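Long-range contacts in exoglucanase A (Cellulomonas fimi, PDB 7CBD), which hydrolyses beta-1,4-glucosidic linkages of cellulose with inversion of anomeric configuration, releasing cellobiose from the non-reducing chain ends, its family 6 catalytic domain forming this chain: residues Asn26-Arg31 with Ala40-Val45; Gln48-Trp53 with Lys365-Ser370; Asn18-Ala23 with Lys70-Asn75. All blocks are in the same frame, centred on the assembly; numbering follows the deposited sequence.

Interaction 1 (Asn26-Arg31 with Ala40-Val45); sequences NAAAGR and AKMRTV
Met42 rests its sulfur against Ala29 CA and the carbonyl oxygen of Ala28, in an antiparallel helix hairpin formed by helices 19-30 and 36-45 of the glycoside hydrolase family 6 catalytic domain. The two short axes run 177° apart in direction and approach to 8.4 Å, a close spacing that the alanines on the first helix allow. Ala29 CB meets Met42 CB at 3.7 Å. Met42 CG stands anti to the carbonyl carbon (chi1 -66°), and the chain beyond it is extended; SD comes 3.7 Å from Ala29 CA and also touches Ala28 CB. Phe420 and Val421 of helix 417-425 also pack on Met42, and Trp415 on Ala28. Beside this, Arg43 meets Ala29 through its aliphatic part and not its charge: CG rests 3.9 Å from Ala29 CB, while the chain bends at chi3 (-63°) and the guanidinium finds Thr434 O through NE. No hydrogen bond joins the two segments. The Asn26 side chain crosses that of Arg43 at about a right angle, its OD1 4.0 Å from Arg43 CG.

Interaction 2 (Gln48-Trp53 with Lys365-Ser370); sequences QPTAVW and KPPGES
The loop that follows strand 358-362 of the distorted beta/alpha barrel of family 6, leading to the predicted active-site residue Asp371, packs here on the start of strand 52-54. Trp53 and Pro366 make the closest approach: the indole NE1 lies 3.6 Å from Pro366 CD, and CD1 touches the same carbon, the two side chains lying obliquely to one another. The N-H itself is engaged by Ile364 O, just before the loop, which fixes the indole against the chain it packs on. Lys365 N lies at the indole edge, in its plane, with Lys365 CA 3.9 Å from both NE1 and CZ2 of Trp53. The Lys365 amine is 5.9 Å from the centroid of the Trp53 six-membered ring, too long for more than a weak cation-pi attraction. Its firmer partner is Ser370 O, 3.0 Å from NZ and approached from above the carbonyl plane; a long, weak ion pair with Asp371 adds to this, so the lysine spans the loop beside that residue. Between Lys365 and Ser370 the chain reverses in a type II beta turn, Pro366 to Glu369, closed by Glu369 N to Pro366 O (3.1 Å). Gly368 occupies its third position with a positive phi of 104°, where a CB would be jammed against the preceding carbonyl oxygen. Between Trp53 and Thr50, Ala51 O lies 3.8 Å from Pro366 CG. Thr50 turns its methyl to both prolines, CG2 lying 4.0 Å from Pro367 CD and 4.1 Å from Pro366 CA.

Interaction 3 (Asn18-Ala23 with Lys70-Asn75); sequences NPTWAA and KFHLDN
Asn18 and His72 meet most closely: OD1 of the amide lies at the imidazole edge, near the ring plane and 3.2 Å from CE1, with the amide and ring planes 84° apart. Asn18 is the N-cap of helix 19-30, and the contact sets this helix start across helix 69-83 of the family 6 catalytic domain, the short axes 97° apart in direction. Beside it Thr20 OG1 comes 3.6 Å from Phe71 CE2. Pro19 CG reaches both Phe71 CZ and, at 3.6 Å, Asn75 ND2; the proline and phenylalanine side chains pass each other running in opposite directions. The axes are 12.3 Å apart at closest, so these side chains, and not the backbones, bridge the helices, and no hydrogen bond passes directly between the segments.

A second shell sets the groups in place. Tyr16 OH is hydrogen-bonded to both His72 ND1 and Asn75 ND2, joining two side chains of helix 69-83 to the chain just before the N-cap. Within that helix, Phe71 CD2 sits over the centre of the His72 ring, and Asn75 ND2 lies 3.1 Å above the plane of the Phe71 ring, displaced to its rim. Val52 lies against both Asn18 and His72, placing the contact on the barrel strand 52-54. In Asn18, chi1 of 176° sets CG anti to the backbone N; OD1 on it caps the helix, accepting from Thr20 N at 2.9 Å, the donor above the carbonyl plane, and weakly from Trp21 N at 3.4 Å.

Helix 19-30 ties the set together: its start makes interaction 3 and its end makes interaction 1, whose centres are about 18 Å apart. Trp21, on the interaction 3 segment, reaches the other two contacts: its NE1 is 2.9 Å from Pro367 O in a probable hydrogen bond and its CD1 lies 3.5 Å from Pro366 CB, on the loop of interaction 2, while Trp21 CH2 is 3.2 Å from Val45 O of interaction 1, in packing contact. Val52 CG1 also joins interactions 2 and 3, 3.7 Å from His72 CD2. Interaction 2 alone adjoins the predicted catalytic residues: the Lys365 side chain is about 3 Å from that of Asp371, and the Trp53 side chain about 8 Å from that of Asp149, the predicted proton donor.

Interaction 1 (Asn26-Arg31 with Ala40-Val45)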
loop_
_atom_site.group_PDB
_atom_site.type_symbol
_atom_site.label_atom_id
_atom_site.label_comp_id
_atom_site.label_asym_id
_atom_site.label_seq_id
_atom_site.Cartn_x
_atom_site.Cartn_y
_atom_site.Cartn_z
ATOM N N ASN A 26 20.342 3.764 2.158
ATOM C CA ASN A 26 21.800 3.675 2.123
ATOM C C ASN A 26 22.416 3.905 3.503
ATOM O O ASN A 26 23.442 3.299 3.832
ATOM C CB ASN A 26 22.368 4.647 1.087
ATOM C CG ASN A 26 22.179 4.155 -0.337
ATOM O OD1 ASN A 26 22.229 2.955 -0.604
ATOM N ND2 ASN A 26 21.966 5.083 -1.259
ATOM N N ALA A 27 21.824 4.780 4.318
ATOM C CA ALA A 27 22.312 4.944 5.683
ATOM C C ALA A 27 22.121 3.660 6.481
ATOM O O ALA A 27 23.018 3.237 7.222
ATOM C CB ALA A 27 21.617 6.128 6.356
ATOM N N ALA A 28 20.962 3.013 6.326
ATOM C CA ALA A 28 20.746 1.722 6.969
ATOM C C ALA A 28 21.777 0.700 6.507
ATOM O O ALA A 28 22.271 -0.099 7.313
ATOM C CB ALA A 28 19.329 1.228 6.696
ATOM N N ALA A 29 22.120 0.717 5.215
ATOM C CA ALA A 29 23.126 -0.209 4.701
ATOM C C ALA A 29 24.476 0.035 5.360
ATOM O O ALA A 29 25.183 -0.916 5.718
ATOM C CB ALA A 29 23.237 -0.073 3.182
ATOM N N GLY A 30 24.846 1.307 5.535
ATOM C CA GLY A 30 26.091 1.628 6.210
ATOM C C GLY A 30 26.143 1.088 7.624
ATOM O O GLY A 30 27.202 0.666 8.095
ATOM N N ARG A 31 25.000 1.073 8.313
ATOM C CA ARG A 31 24.952 0.545 9.669
ATOM C C ARG A 31 25.036 -0.972 9.704
ATOM O O ARG A 31 25.163 -1.540 10.794
ATOM C CB ARG A 31 23.704 1.051 10.395
ATOM C CG ARG A 31 23.718 2.555 10.608
ATOM C CD ARG A 31 22.593 3.026 11.510
ATOM N NE ARG A 31 21.266 2.904 10.900
ATOM C CZ ARG A 31 20.680 3.848 10.164
ATOM N NH1 ARG A 31 19.456 3.658 9.688
ATOM N NH2 ARG A 31 21.313 4.978 9.898
ATOM N N ALA A 40 24.839 -5.069 1.138
ATOM C CA ALA A 40 24.764 -5.056 -0.322
ATOM C C ALA A 40 23.325 -5.205 -0.811
ATOM O O ALA A 40 22.921 -4.564 -1.793
ATOM C CB ALA A 40 25.659 -6.159 -0.897
ATOM N N LYS A 41 22.536 -6.054 -0.144
ATOM C CA LYS A 41 21.125 -6.189 -0.500
ATOM C C LYS A 41 20.365 -4.895 -0.236
ATOM O O LYS A 41 19.529 -4.477 -1.047
ATOM C CB LYS A 41 20.490 -7.323 0.299
ATOM C CG LYS A 41 20.974 -8.720 -0.054
ATOM C CD LYS A 41 20.288 -9.721 0.871
ATOM C CE LYS A 41 20.464 -11.159 0.435
ATOM N NZ LYS A 41 19.654 -12.062 1.305
ATOM N N MET A 42 20.642 -4.247 0.899
ATOM C CA MET A 42 20.013 -2.960 1.181
ATOM C C MET A 42 20.349 -1.936 0.103
ATOM O O MET A 42 19.479 -1.169 -0.320
ATOM C CB MET A 42 20.420 -2.458 2.565
ATOM C CG MET A 42 19.910 -3.324 3.698
ATOM S SD MET A 42 20.321 -2.608 5.302
ATOM C CE MET A 42 19.337 -3.634 6.391
ATOM N N ARG A 43 21.597 -1.929 -0.379
ATOM C CA ARG A 43 21.949 -1.000 -1.450
ATOM C C ARG A 43 21.116 -1.248 -2.704
ATOM O O ARG A 43 20.717 -0.299 -3.385
ATOM C CB ARG A 43 23.447 -1.061 -1.740
ATOM C CG ARG A 43 24.293 -0.522 -0.588
ATOM C CD ARG A 43 25.741 -0.296 -0.982
ATOM N NE ARG A 43 26.423 -1.531 -1.363
ATOM C CZ ARG A 43 27.142 -2.285 -0.532
ATOM N NH1 ARG A 43 27.272 -1.954 0.749
ATOM N NH2 ARG A 43 27.732 -3.383 -0.987
ATOM N N THR A 44 20.825 -2.514 -3.017
ATOM C CA THR A 44 19.943 -2.806 -4.147
ATOM C C THR A 44 18.549 -2.234 -3.922
ATOM O O THR A 44 17.948 -1.657 -4.836
ATOM C CB THR A 44 19.863 -4.314 -4.370
ATOM O OG1 THR A 44 21.175 -4.814 -4.625
ATOM C CG2 THR A 44 18.949 -4.643 -5.553
ATOM N N VAL A 45 18.024 -2.376 -2.706
ATOM C CA VAL A 45 16.694 -1.856 -2.396
ATOM C C VAL A 45 16.629 -0.350 -2.631
ATOM O O VAL A 45 15.610 0.174 -3.106
ATOM C CB VAL A 45 16.317 -2.242 -0.956
ATOM C CG1 VAL A 45 15.050 -1.528 -0.495
ATOM C CG2 VAL A 45 16.149 -3.749 -0.840
#

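Interaction 2 (Gln48-Trp53 with Lys365-Ser370)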
loop_
_atom_site.group_PDB
_atom_site.type_symbol
_atom_site.label_atom_id
_atom_site.label_comp_id
_atom_site.label_asym_id
_atom_site.label_seq_id
_atom_site.Cartn_x
_atom_site.Cartn_y
_atom_site.Cartn_z
ATOM N N GLN A 48 15.199 1.240 -5.899
ATOM C CA GLN A 48 13.849 0.930 -6.353
ATOM C C GLN A 48 12.896 2.105 -6.143
ATOM O O GLN A 48 13.088 2.915 -5.235
ATOM C CB GLN A 48 13.326 -0.290 -5.602
ATOM C CG GLN A 48 14.116 -1.537 -5.958
ATOM C CD GLN A 48 14.044 -1.822 -7.443
ATOM O OE1 GLN A 48 12.955 -1.961 -7.987
ATOM N NE2 GLN A 48 15.198 -1.866 -8.115
ATOM N N PRO A 49 11.861 2.201 -6.985
ATOM C CA PRO A 49 10.910 3.321 -6.904
ATOM C C PRO A 49 9.850 3.091 -5.832
ATOM O O PRO A 49 9.253 2.013 -5.751
ATOM C CB PRO A 49 10.272 3.335 -8.300
ATOM C CG PRO A 49 10.291 1.901 -8.709
ATOM C CD PRO A 49 11.580 1.326 -8.138
ATOM N N THR A 50 9.594 4.129 -5.032
ATOM C CA THR A 50 8.580 4.114 -3.986
ATOM C C THR A 50 7.715 5.363 -4.108
ATOM O O THR A 50 8.138 6.388 -4.649
ATOM C CB THR A 50 9.219 4.098 -2.586
ATOM O OG1 THR A 50 10.134 5.196 -2.461
ATOM C CG2 THR A 50 9.956 2.795 -2.331
ATOM N N ALA A 51 6.498 5.278 -3.579
ATOM C CA ALA A 51 5.591 6.412 -3.642
ATOM C C ALA A 51 5.950 7.456 -2.594
ATOM O O ALA A 51 6.441 7.141 -1.505
ATOM C CB ALA A 51 4.148 5.965 -3.431
ATOM N N VAL A 52 5.677 8.712 -2.934
ATOM C CA VAL A 52 5.797 9.824 -2.003
ATOM C C VAL A 52 4.431 10.069 -1.377
ATOM O O VAL A 52 3.439 10.269 -2.090
ATOM C CB VAL A 52 6.316 11.082 -2.719
ATOM C CG1 VAL A 52 6.238 12.286 -1.790
ATOM C CG2 VAL A 52 7.736 10.844 -3.211
ATOM N N TRP A 53 4.374 10.054 -0.047
ATOM C CA TRP A 53 3.116 10.171 0.686
ATOM C C TRP A 53 2.902 11.614 1.121
ATOM O O TRP A 53 3.723 12.175 1.854
ATOM C CB TRP A 53 3.130 9.281 1.930
ATOM C CG TRP A 53 3.029 7.820 1.632
ATOM C CD1 TRP A 53 3.924 7.055 0.924
ATOM C CD2 TRP A 53 1.970 6.938 2.030
ATOM N NE1 TRP A 53 3.484 5.749 0.869
ATOM C CE2 TRP A 53 2.289 5.653 1.536
ATOM C CE3 TRP A 53 0.789 7.105 2.758
ATOM C CZ2 TRP A 53 1.459 4.552 1.738
ATOM C CZ3 TRP A 53 -0.027 6.005 2.960
ATOM C CH2 TRP A 53 0.312 4.747 2.457
ATOM N N LYS A 365 3.783 1.858 -0.068
ATOM C CA LYS A 365 4.458 2.040 1.214
ATOM C C LYS A 365 5.964 1.890 1.003
ATOM O O LYS A 365 6.396 0.935 0.352
ATOM C CB LYS A 365 3.983 0.974 2.191
ATOM C CG LYS A 365 4.635 1.058 3.557
ATOM C CD LYS A 365 4.121 2.253 4.346
ATOM C CE LYS A 365 4.736 2.282 5.743
ATOM N NZ LYS A 365 4.121 3.315 6.623
ATOM N N PRO A 366 6.794 2.795 1.523
ATOM C CA PRO A 366 8.254 2.640 1.357
ATOM C C PRO A 366 8.815 1.695 2.404
ATOM O O PRO A 366 8.670 1.947 3.613
ATOM C CB PRO A 366 8.791 4.068 1.560
ATOM C CG PRO A 366 7.561 4.982 1.445
ATOM C CD PRO A 366 6.454 4.134 2.033
ATOM N N PRO A 367 9.448 0.596 1.991
ATOM C CA PRO A 367 10.005 -0.338 2.977
ATOM C C PRO A 367 10.939 0.365 3.948
ATOM O O PRO A 367 11.783 1.175 3.556
ATOM C CB PRO A 367 10.756 -1.359 2.113
ATOM C CG PRO A 367 10.017 -1.339 0.805
ATOM C CD PRO A 367 9.594 0.095 0.608
ATOM N N GLY A 368 10.774 0.049 5.235
ATOM C CA GLY A 368 11.555 0.651 6.289
ATOM C C GLY A 368 10.819 1.700 7.094
ATOM O O GLY A 368 11.217 1.981 8.232
ATOM N N GLU A 369 9.752 2.283 6.545
ATOM C CA GLU A 369 8.965 3.256 7.287
ATOM C C GLU A 369 7.948 2.541 8.169
ATOM O O GLU A 369 7.231 1.645 7.710
ATOM C CB GLU A 369 8.266 4.209 6.318
ATOM C CG GLU A 369 9.262 5.118 5.612
ATOM C CD GLU A 369 8.636 6.163 4.713
ATOM O OE1 GLU A 369 7.395 6.275 4.657
ATOM O OE2 GLU A 369 9.415 6.883 4.066
ATOM N N SER A 370 7.874 2.954 9.431
ATOM C CA SER A 370 6.969 2.343 10.389
ATOM C C SER A 370 5.509 2.596 10.015
ATOM O O SER A 370 5.165 3.602 9.380
ATOM C CB SER A 370 7.228 2.940 11.768
ATOM O OG SER A 370 6.355 2.390 12.733
#

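Interaction 3 (Asn18-Ala23 with Lys70-Asn75)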
loop_
_atom_site.group_PDB
_atom_site.type_symbol
_atom_site.label_atom_id
_atom_site.label_comp_id
_atom_site.label_asym_id
_atom_site.label_seq_id
_atom_site.Cartn_x
_atom_site.Cartn_y
_atom_site.Cartn_z
ATOM N N ASN A 18 12.778 7.970 -5.174
ATOM C CA ASN A 18 12.793 9.042 -4.188
ATOM C C ASN A 18 14.174 9.133 -3.548
ATOM O O ASN A 18 14.558 8.238 -2.785
ATOM C CB ASN A 18 11.707 8.748 -3.148
ATOM C CG ASN A 18 11.688 9.739 -2.005
ATOM O OD1 ASN A 18 12.527 10.636 -1.917
ATOM N ND2 ASN A 18 10.715 9.582 -1.119
ATOM N N PRO A 19 14.946 10.192 -3.823
ATOM C CA PRO A 19 16.315 10.252 -3.281
ATOM C C PRO A 19 16.368 10.370 -1.770
ATOM O O PRO A 19 17.375 9.974 -1.169
ATOM C CB PRO A 19 16.917 11.485 -3.966
ATOM C CG PRO A 19 15.736 12.339 -4.269
ATOM C CD PRO A 19 14.593 11.404 -4.581
ATOM N N THR A 20 15.320 10.903 -1.135
ATOM C CA THR A 20 15.308 11.002 0.320
ATOM C C THR A 20 15.175 9.622 0.949
ATOM O O THR A 20 15.913 9.271 1.882
ATOM C CB THR A 20 14.169 11.920 0.758
ATOM O OG1 THR A 20 14.269 13.163 0.048
ATOM C CG2 THR A 20 14.222 12.192 2.268
ATOM N N TRP A 21 14.250 8.809 0.433
ATOM C CA TRP A 21 14.127 7.441 0.920
ATOM C C TRP A 21 15.361 6.622 0.554
ATOM O O TRP A 21 15.860 5.843 1.376
ATOM C CB TRP A 21 12.848 6.805 0.377
ATOM C CG TRP A 21 12.712 5.348 0.709
ATOM C CD1 TRP A 21 12.235 4.800 1.869
ATOM C CD2 TRP A 21 13.051 4.251 -0.144
ATOM N NE1 TRP A 21 12.271 3.423 1.789
ATOM C CE2 TRP A 21 12.768 3.065 0.562
ATOM C CE3 TRP A 21 13.584 4.157 -1.436
ATOM C CZ2 TRP A 21 12.981 1.800 0.011
ATOM C CZ3 TRP A 21 13.800 2.906 -1.977
ATOM C CH2 TRP A 21 13.502 1.743 -1.255
ATOM N N ALA A 22 15.897 6.819 -0.653
ATOM C CA ALA A 22 17.114 6.112 -1.030
ATOM C C ALA A 22 18.244 6.410 -0.053
ATOM O O ALA A 22 18.997 5.506 0.329
ATOM C CB ALA A 22 17.522 6.486 -2.455
ATOM N N ALA A 23 18.376 7.672 0.364
ATOM C CA ALA A 23 19.419 8.026 1.325
ATOM C C ALA A 23 19.185 7.336 2.665
ATOM O O ALA A 23 20.135 6.870 3.309
ATOM C CB ALA A 23 19.501 9.545 1.485
ATOM N N LYS A 70 7.062 19.872 -4.369
ATOM C CA LYS A 70 7.734 20.465 -5.523
ATOM C C LYS A 70 9.105 19.835 -5.746
ATOM O O LYS A 70 9.500 19.575 -6.889
ATOM C CB LYS A 70 7.871 21.977 -5.349
ATOM C CG LYS A 70 8.723 22.635 -6.444
ATOM C CD LYS A 70 8.673 24.161 -6.343
ATOM C CE LYS A 70 9.943 24.840 -6.861
ATOM N NZ LYS A 70 10.328 24.463 -8.239
ATOM N N PHE A 71 9.843 19.588 -4.659
ATOM C CA PHE A 71 11.133 18.909 -4.735
ATOM C C PHE A 71 11.021 17.620 -5.536
ATOM O O PHE A 71 11.795 17.382 -6.470
ATOM C CB PHE A 71 11.613 18.646 -3.301
ATOM C CG PHE A 71 12.786 17.703 -3.185
ATOM C CD1 PHE A 71 14.080 18.136 -3.438
ATOM C CD2 PHE A 71 12.598 16.397 -2.757
ATOM C CE1 PHE A 71 15.162 17.273 -3.294
ATOM C CE2 PHE A 71 13.672 15.529 -2.609
ATOM C CZ PHE A 71 14.955 15.967 -2.881
ATOM N N HIS A 72 10.026 16.789 -5.212
ATOM C CA HIS A 72 9.871 15.506 -5.895
ATOM C C HIS A 72 9.443 15.672 -7.348
ATOM O O HIS A 72 9.930 14.950 -8.227
ATOM C CB HIS A 72 8.890 14.623 -5.132
ATOM C CG HIS A 72 9.393 14.224 -3.787
ATOM N ND1 HIS A 72 10.460 13.368 -3.617
ATOM C CD2 HIS A 72 9.009 14.602 -2.546
ATOM C CE1 HIS A 72 10.695 13.217 -2.327
ATOM N NE2 HIS A 72 9.834 13.960 -1.655
ATOM N N LEU A 73 8.521 16.596 -7.623
ATOM C CA LEU A 73 8.093 16.810 -9.004
ATOM C C LEU A 73 9.255 17.285 -9.872
ATOM O O LEU A 73 9.440 16.803 -11.002
ATOM C CB LEU A 73 6.929 17.795 -9.045
ATOM C CG LEU A 73 5.649 17.282 -8.390
ATOM C CD1 LEU A 73 4.690 18.437 -8.178
ATOM C CD2 LEU A 73 5.014 16.221 -9.263
ATOM N N ASP A 74 10.062 18.216 -9.353
ATOM C CA ASP A 74 11.249 18.664 -10.079
ATOM C C ASP A 74 12.234 17.517 -10.292
ATOM O O ASP A 74 12.806 17.372 -11.382
ATOM C CB ASP A 74 11.934 19.795 -9.316
ATOM C CG ASP A 74 11.127 21.081 -9.303
ATOM O OD1 ASP A 74 10.225 21.263 -10.155
ATOM O OD2 ASP A 74 11.415 21.925 -8.420
ATOM N N ASN A 75 12.459 16.698 -9.258
ATOM C CA ASN A 75 13.329 15.535 -9.419
ATOM C C ASN A 75 12.781 14.599 -10.481
ATOM O O ASN A 75 13.541 14.031 -11.274
ATOM C CB ASN A 75 13.442 14.756 -8.112
ATOM C CG ASN A 75 14.121 15.528 -7.012
ATOM O OD1 ASN A 75 14.813 16.517 -7.252
ATOM N ND2 ASN A 75 13.921 15.072 -5.775
#